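Local coordinates for lipoprotein (Leptospira interrogans serogroup Icterohaemorrhagiae serovar copenhageni, PDB 6OE6) that is of unknown function but is probably a lipoprotein, anchored by lipid to a membrane of this pathogenic spirochaete, at residues Leu46-Pro49 / Thr53-Tyr56; Val72-Phe77 / Asn82-Leu87; Leu112-Ala115 / Val120-Glu123. All coordinates share one frame; numbering follows the deposited sequence.

Interaction 1: residues Leu46-Pro49 / Thr53-Tyr56; sequences LIFP and TICY. With FMT (formic acid), chain D.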
loop_
_atom_site.group_PDB
_atom_site.type_symbol
_atom_site.label_atom_id
_atom_site.label_comp_id
_atom_site.label_asym_id
_atom_site.label_seq_id
_atom_site.Cartn_x
_atom_site.Cartn_y
_atom_site.Cartn_z
ATOM N N LEU A 46 -3.269 -8.576 3.196
ATOM C CA LEU A 46 -3.917 -7.613 2.319
ATOM C C LEU A 46 -4.001 -8.177 0.902
ATOM O O LEU A 46 -2.967 -8.474 0.271
ATOM C CB LEU A 46 -3.165 -6.291 2.350
ATOM C CG LEU A 46 -3.071 -5.577 3.698
ATOM C CD1 LEU A 46 -2.153 -4.367 3.544
ATOM C CD2 LEU A 46 -4.461 -5.128 4.155
ATOM N N ILE A 47 -5.237 -8.352 0.425
ATOM C CA ILE A 47 -5.530 -8.933 -0.882
ATOM C C ILE A 47 -6.556 -8.034 -1.559
ATOM O O ILE A 47 -7.717 -7.984 -1.141
ATOM C CB ILE A 47 -6.065 -10.367 -0.771
ATOM C CG1 ILE A 47 -5.043 -11.268 -0.068
ATOM C CG2 ILE A 47 -6.424 -10.911 -2.141
ATOM C CD1 ILE A 47 -5.585 -12.643 0.189
ATOM N N PHE A 48 -6.132 -7.326 -2.594
ATOM C CA PHE A 48 -6.947 -6.325 -3.273
ATOM C C PHE A 48 -7.249 -6.761 -4.708
ATOM O O PHE A 48 -6.445 -7.454 -5.353
ATOM C CB PHE A 48 -6.227 -4.965 -3.290
ATOM C CG PHE A 48 -5.883 -4.426 -1.911
ATOM C CD1 PHE A 48 -6.791 -4.503 -0.864
ATOM C CD2 PHE A 48 -4.651 -3.817 -1.672
ATOM C CE1 PHE A 48 -6.481 -4.006 0.399
ATOM C CE2 PHE A 48 -4.339 -3.319 -0.417
ATOM C CZ PHE A 48 -5.252 -3.414 0.622
ATOM N N PRO A 49 -8.405 -6.389 -5.241
ATOM C CA PRO A 49 -8.728 -6.716 -6.630
ATOM C C PRO A 49 -8.036 -5.744 -7.574
ATOM O O PRO A 49 -7.541 -4.703 -7.161
ATOM C CB PRO A 49 -10.250 -6.532 -6.672
ATOM C CG PRO A 49 -10.463 -5.379 -5.721
ATOM C CD PRO A 49 -9.464 -5.594 -4.595
ATOM N N THR A 53 -9.546 1.235 -7.247
ATOM C CA THR A 53 -8.382 2.045 -6.905
ATOM C C THR A 53 -8.053 1.818 -5.434
ATOM O O THR A 53 -8.936 1.874 -4.575
ATOM C CB THR A 53 -8.653 3.516 -7.242
ATOM O OG1 THR A 53 -8.716 3.655 -8.671
ATOM C CG2 THR A 53 -7.532 4.427 -6.728
ATOM N N ILE A 54 -6.792 1.488 -5.153
ATOM C CA ILE A 54 -6.345 1.123 -3.809
ATOM C C ILE A 54 -5.872 2.401 -3.134
ATOM O O ILE A 54 -4.850 2.959 -3.533
ATOM C CB ILE A 54 -5.219 0.092 -3.857
ATOM C CG1 ILE A 54 -5.684 -1.212 -4.569
ATOM C CG2 ILE A 54 -4.652 -0.162 -2.410
ATOM C CD1 ILE A 54 -4.527 -2.121 -5.086
ATOM N N CYS A 55 -6.607 2.869 -2.125
ATOM C CA CYS A 55 -6.275 4.112 -1.424
ATOM C C CYS A 55 -5.697 3.791 -0.055
ATOM O O CYS A 55 -6.266 2.979 0.683
ATOM C CB CYS A 55 -7.507 5.000 -1.253
ATOM S SG CYS A 55 -8.379 5.341 -2.788
ATOM N N TYR A 56 -4.578 4.420 0.293
ATOM C CA TYR A 56 -3.979 4.174 1.594
ATOM C C TYR A 56 -3.810 5.466 2.375
ATOM O O TYR A 56 -3.784 6.587 1.836
ATOM C CB TYR A 56 -2.611 3.440 1.489
ATOM C CG TYR A 56 -1.498 4.361 1.023
ATOM C CD1 TYR A 56 -0.744 5.098 1.935
ATOM C CD2 TYR A 56 -1.213 4.497 -0.318
ATOM C CE1 TYR A 56 0.248 5.964 1.509
ATOM C CE2 TYR A 56 -0.231 5.352 -0.753
ATOM C CZ TYR A 56 0.505 6.078 0.164
ATOM O OH TYR A 56 1.484 6.937 -0.295
HETATM C C FMT D . 0.868 7.417 -4.020
HETATM O O1 FMT D . -0.071 8.060 -4.468
HETATM O O2 FMT D . 1.241 7.537 -2.853
#
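The ring of F48 is met obliquely, on its CD2/CE2 side, by the CG2 methyl and the CG1-CD1 arm of I54, while W18 and F126 bring further rings against it with their planes at about 45°. This is packing between two sheets of a beta-sandwich-like fold: F48 lies on edge strand 47-49 of the mixed sheet, I54 on strand 53-59 of the antiparallel one. The CA atoms of F48 and I54 are 7.5 Å apart and no hydrogen bond joins the segments. I54 CG2 reaches both F48 CD2 and F48 CE2 at 3.7 Å, and I54 CD1 covers the root of the ring, 3.8 Å from F48 CB. With CG1 anti to the carbonyl carbon (chi1 -60°), CG2 falls anti to the backbone N, and both branches face the ring. V128 also touches I54. The Y56 ring meets the F102 ring with planes about 25° apart, and the Y56 side chain also touches W18. FMT O2, of a formic acid probably from the crystallisation liquor and also bonded to K89 NZ and S101 N, lies at the Y56 ring edge, near its plane; Y56 OH donates to FMT O2 at 2.6 Å.

Interaction 2: residues Val72-Phe77 / Asn82-Leu87; sequences VSLSKF and NEMDVL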
loop_
_atom_site.group_PDB
_atom_site.type_symbol
_atom_site.label_atom_id
_atom_site.label_comp_id
_atom_site.label_asym_id
_atom_site.label_seq_id
_atom_site.Cartn_x
_atom_site.Cartn_y
_atom_site.Cartn_z
ATOM N N VAL A 72 7.315 7.886 -0.400
ATOM C CA VAL A 72 6.944 6.480 -0.473
ATOM C C VAL A 72 7.605 5.891 -1.704
ATOM O O VAL A 72 7.925 6.601 -2.665
ATOM C CB VAL A 72 5.422 6.264 -0.537
ATOM C CG1 VAL A 72 4.783 6.770 0.764
ATOM C CG2 VAL A 72 4.831 6.981 -1.767
ATOM N N SER A 73 7.793 4.569 -1.671
ATOM C CA SER A 73 8.130 3.826 -2.874
ATOM C C SER A 73 7.235 2.603 -2.946
ATOM O O SER A 73 6.783 2.066 -1.930
ATOM C CB SER A 73 9.604 3.427 -2.910
ATOM O OG SER A 73 9.855 2.343 -2.049
ATOM N N LEU A 74 6.938 2.194 -4.164
ATOM C CA LEU A 74 6.248 0.945 -4.386
ATOM C C LEU A 74 7.155 0.048 -5.205
ATOM O O LEU A 74 7.806 0.504 -6.152
ATOM C CB LEU A 74 4.920 1.200 -5.110
ATOM C CG LEU A 74 3.964 0.007 -5.140
ATOM C CD1 LEU A 74 3.430 -0.309 -3.730
ATOM C CD2 LEU A 74 2.763 0.387 -6.042
ATOM N N SER A 75 7.232 -1.213 -4.814
ATOM C CA SER A 75 8.029 -2.205 -5.509
ATOM C C SER A 75 7.128 -3.352 -5.933
ATOM O O SER A 75 6.210 -3.723 -5.205
ATOM C CB SER A 75 9.144 -2.761 -4.600
ATOM O OG SER A 75 10.033 -1.731 -4.174
ATOM N N LYS A 76 7.421 -3.948 -7.084
ATOM C CA LYS A 76 6.651 -5.081 -7.570
ATOM C C LYS A 76 7.529 -6.326 -7.516
ATOM O O LYS A 76 8.709 -6.275 -7.862
ATOM C CB LYS A 76 6.151 -4.865 -9.001
ATOM C CG LYS A 76 5.195 -6.006 -9.467
ATOM C CD LYS A 76 4.654 -5.701 -10.878
ATOM C CE LYS A 76 3.505 -6.634 -11.270
ATOM N NZ LYS A 76 3.931 -8.044 -11.448
ATOM N N PHE A 77 6.966 -7.439 -7.080
ATOM C CA PHE A 77 7.763 -8.665 -6.970
ATOM C C PHE A 77 7.932 -9.353 -8.330
ATOM O O PHE A 77 6.944 -9.675 -9.025
ATOM C CB PHE A 77 7.070 -9.591 -5.976
ATOM C CG PHE A 77 7.922 -10.726 -5.479
ATOM C CD1 PHE A 77 8.748 -10.549 -4.386
ATOM C CD2 PHE A 77 7.884 -11.957 -6.100
ATOM C CE1 PHE A 77 9.513 -11.602 -3.895
ATOM C CE2 PHE A 77 8.639 -13.017 -5.620
ATOM C CZ PHE A 77 9.460 -12.831 -4.506
ATOM N N ASN A 82 11.348 -5.283 -6.972
ATOM C CA ASN A 82 12.021 -4.281 -7.792
ATOM C C ASN A 82 11.257 -2.978 -7.641
ATOM O O ASN A 82 10.037 -2.959 -7.818
ATOM C CB ASN A 82 12.065 -4.674 -9.265
ATOM C CG ASN A 82 12.731 -6.020 -9.484
ATOM O OD1 ASN A 82 12.196 -6.887 -10.176
ATOM N ND2 ASN A 82 13.889 -6.204 -8.879
ATOM N N GLU A 83 11.985 -1.902 -7.339
ATOM C CA GLU A 83 11.346 -0.613 -7.109
ATOM C C GLU A 83 10.722 -0.116 -8.401
ATOM O O GLU A 83 11.370 -0.122 -9.457
ATOM C CB GLU A 83 12.374 0.396 -6.605
ATOM C CG GLU A 83 11.797 1.763 -6.273
ATOM C CD GLU A 83 12.843 2.672 -5.693
ATOM O OE1 GLU A 83 13.539 3.319 -6.495
ATOM O OE2 GLU A 83 12.962 2.725 -4.450
ATOM N N MET A 84 9.466 0.331 -8.315
ATOM C CA MET A 84 8.800 0.912 -9.483
ATOM C C MET A 84 9.150 2.384 -9.621
ATOM O O MET A 84 9.524 2.860 -10.703
ATOM C CB MET A 84 7.281 0.755 -9.357
ATOM C CG MET A 84 6.881 -0.713 -9.278
ATOM S SD MET A 84 5.192 -1.022 -8.780
ATOM C CE MET A 84 4.255 -0.154 -10.037
ATOM N N ASP A 85 8.966 3.119 -8.535
ATOM C CA ASP A 85 9.310 4.533 -8.494
ATOM C C ASP A 85 9.115 5.005 -7.065
ATOM O O ASP A 85 8.690 4.249 -6.183
ATOM C CB ASP A 85 8.463 5.385 -9.445
ATOM C CG ASP A 85 9.278 6.469 -10.149
ATOM O OD1 ASP A 85 9.200 6.524 -11.399
ATOM O OD2 ASP A 85 10.018 7.240 -9.479
ATOM N N VAL A 86 9.486 6.257 -6.842
ATOM C CA VAL A 86 9.311 6.916 -5.558
ATOM C C VAL A 86 8.445 8.138 -5.786
ATOM O O VAL A 86 8.365 8.675 -6.897
ATOM C CB VAL A 86 10.643 7.331 -4.910
ATOM C CG1 VAL A 86 11.567 6.128 -4.842
ATOM C CG2 VAL A 86 11.263 8.476 -5.686
ATOM N N LEU A 87 7.794 8.585 -4.713
ATOM C CA LEU A 87 6.954 9.770 -4.798
ATOM C C LEU A 87 7.113 10.570 -3.518
ATOM O O LEU A 87 6.951 10.026 -2.420
ATOM C CB LEU A 87 5.492 9.370 -5.000
ATOM C CG LEU A 87 4.519 10.376 -5.590
ATOM C CD1 LEU A 87 4.859 10.626 -7.055
ATOM C CD2 LEU A 87 3.115 9.818 -5.444
HETATM O O HOH W 1 9.250 -5.898 -10.792
#
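M84 lies alongside L74, the two side chains pointing the same way with M84 SD 3.9 Å from L74 CD2; the same sulfur lies 4.0 Å from K76 CB. M84 CG stands anti to the carbonyl carbon (chi1 -61°) and the chain runs on extended to the sulfur (chi2 167°), which sets SD between these two neighbours. L105 touches both L74 and M84, and F102 adds to the cover of L74. At the V72-L87 end of the pairing V72 CG2 rests 4.1 Å from L87 CB, and on the reverse face V86 CG1 meets S73 CB. The backbone ladder is closed by mutual bonds at V72 with L87 and at K76 with N82. Between them M84 N donates to L74 O at 2.7 Å in the carbonyl plane, whereas L74 N reaches D85 O only weakly. Water 1 donates to K76 O and N82 OD1, and N82 belongs with L79 to a sodium site near the turn. The register slips by one residue between L74 and S75, so that M84 is the extra residue of a beta bulge in the antiparallel hairpin 70-77/81-89.

Interaction 3: residues Leu112-Ala115 / Val120-Glu123; sequences LKVA and VIDE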
loop_
_atom_site.group_PDB
_atom_site.type_symbol
_atom_site.label_atom_id
_atom_site.label_comp_id
_atom_site.label_asym_id
_atom_site.label_seq_id
_atom_site.Cartn_x
_atom_site.Cartn_y
_atom_site.Cartn_z
ATOM N N LEU A 112 5.133 -1.571 -0.238
ATOM C CA LEU A 112 5.037 -0.114 -0.091
ATOM C C LEU A 112 5.934 0.267 1.076
ATOM O O LEU A 112 5.786 -0.287 2.166
ATOM C CB LEU A 112 3.587 0.291 0.186
ATOM C CG LEU A 112 3.289 1.735 0.603
ATOM C CD1 LEU A 112 3.744 2.723 -0.489
ATOM C CD2 LEU A 112 1.779 1.844 0.840
ATOM N N LYS A 113 6.880 1.175 0.841
ATOM C CA LYS A 113 7.788 1.639 1.881
ATOM C C LYS A 113 7.525 3.112 2.153
ATOM O O LYS A 113 7.186 3.866 1.242
ATOM C CB LYS A 113 9.250 1.473 1.460
ATOM C CG LYS A 113 9.706 0.011 1.213
ATOM C CD LYS A 113 11.151 -0.008 0.802
ATOM C CE LYS A 113 11.582 -1.404 0.366
ATOM N NZ LYS A 113 13.043 -1.434 0.173
ATOM N N VAL A 114 7.707 3.513 3.410
ATOM C CA VAL A 114 7.568 4.908 3.820
ATOM C C VAL A 114 8.925 5.382 4.333
ATOM O O VAL A 114 9.530 4.727 5.187
ATOM C CB VAL A 114 6.487 5.090 4.901
ATOM C CG1 VAL A 114 6.466 6.579 5.359
ATOM C CG2 VAL A 114 5.099 4.635 4.415
ATOM N N ALA A 115 9.410 6.502 3.795
ATOM C CA ALA A 115 10.685 7.073 4.206
ATOM C C ALA A 115 10.460 8.449 4.808
ATOM O O ALA A 115 9.661 9.238 4.297
ATOM C CB ALA A 115 11.659 7.175 3.031
ATOM N N VAL A 120 14.087 4.598 5.811
ATOM C CA VAL A 120 12.860 3.811 5.708
ATOM C C VAL A 120 12.379 3.515 7.123
ATOM O O VAL A 120 13.128 2.975 7.947
ATOM C CB VAL A 120 13.080 2.522 4.904
ATOM C CG1 VAL A 120 11.844 1.635 4.978
ATOM C CG2 VAL A 120 13.385 2.841 3.449
ATOM N N ILE A 121 11.144 3.907 7.426
ATOM C CA ILE A 121 10.595 3.787 8.772
ATOM C C ILE A 121 9.476 2.766 8.867
ATOM O O ILE A 121 9.093 2.397 9.988
ATOM C CB ILE A 121 10.093 5.147 9.308
ATOM C CG1 ILE A 121 8.977 5.672 8.398
ATOM C CG2 ILE A 121 11.236 6.144 9.439
ATOM C CD1 ILE A 121 8.207 6.789 9.000
ATOM N N ASP A 122 8.934 2.299 7.745
ATOM C CA ASP A 122 7.860 1.321 7.801
ATOM C C ASP A 122 7.642 0.784 6.395
ATOM O O ASP A 122 8.067 1.388 5.407
ATOM C CB ASP A 122 6.572 1.933 8.346
ATOM C CG ASP A 122 5.759 0.960 9.164
ATOM O OD1 ASP A 122 5.913 -0.267 8.998
ATOM O OD2 ASP A 122 4.961 1.441 9.991
ATOM N N GLU A 123 7.004 -0.378 6.324
ATOM C CA GLU A 123 6.724 -0.996 5.037
ATOM C C GLU A 123 5.616 -2.020 5.226
ATOM O O GLU A 123 5.369 -2.495 6.333
ATOM C CB GLU A 123 7.981 -1.648 4.439
ATOM C CG GLU A 123 8.439 -2.891 5.163
ATOM C CD GLU A 123 9.819 -3.335 4.713
ATOM O OE1 GLU A 123 10.768 -2.529 4.836
ATOM O OE2 GLU A 123 9.951 -4.474 4.232
#
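V114 meets I121 at an angle, V114 CG1 lying 4.0 Å from both CG1 and CD1 of I121. The isoleucine puts CG1 between its own backbone N and carbonyl carbon (chi1 61°), a rotation that brings I121 CG1 within 3.4 Å of V114 O as well. On the opposite face of the sheet K113 and E123 run side by side through their aliphatic parts, K113 CG 4.0 Å from E123 CB. Their charged ends do not touch: K113 NZ and E123 OE1 stay 5.3 Å apart, near enough for a long-range attraction but with no salt bridge. V120 shares this face with K113 and A115, and its CG1 approaches V114 O.

Beneath these side chains two straight backbone bonds fix the strands, each with an N-H...O angle of 169°. V114 N donates to D122 O, and I121 N to V114 O at 2.9 Å. CA-H...O contacts flank them, the shortest from E123 CA to L112 O at 3.1 Å.

The next shell positions D122. Its CB is directed to the V114 side of the sheet, but the carboxylate leads off to other partners: OD1 forms a salt bridge with R43 and OD2 a hydrogen bond with Y58 OH. OD1 also accepts E123 N, 2.9 Å away, from the anti side and somewhat out of the carboxylate plane. Three groups thus hold the carboxylate, and the arginine would probably favour its charged form. F16 of strand 15-21 touches both V114 and D122, while F60 touches V114 and I121. The buried side chain of L112 packs against F16 and W18 of the other sheet and V72 and L74 of the neighbouring strand. With I121 and D122 both facing V114, the backbone forms a classic beta bulge in the antiparallel hairpin 108-116/119-129.

Interactions 2 and 3 belong to neighbouring hairpins of the mixed sheet, their centres about 11 Å apart. Strands 70-77 and 108-116 join them: S73 O and K113 N lie 2.9 Å apart, a probable hydrogen bond. Interaction 1 crosses from that sheet to the antiparallel one, its centre about 15 Å from that of interaction 2 and about 17 Å from that of interaction 3. Y56 spans the gap, with OH 3.5 Å from V72 CG1 and CG 4.1 Å from L112 CD2. Between nearest atoms, the formic acid is about 4 Å from the L87 side chain, and N82, which shares a sodium site with L79, has its side chain about 3 Å from the ion.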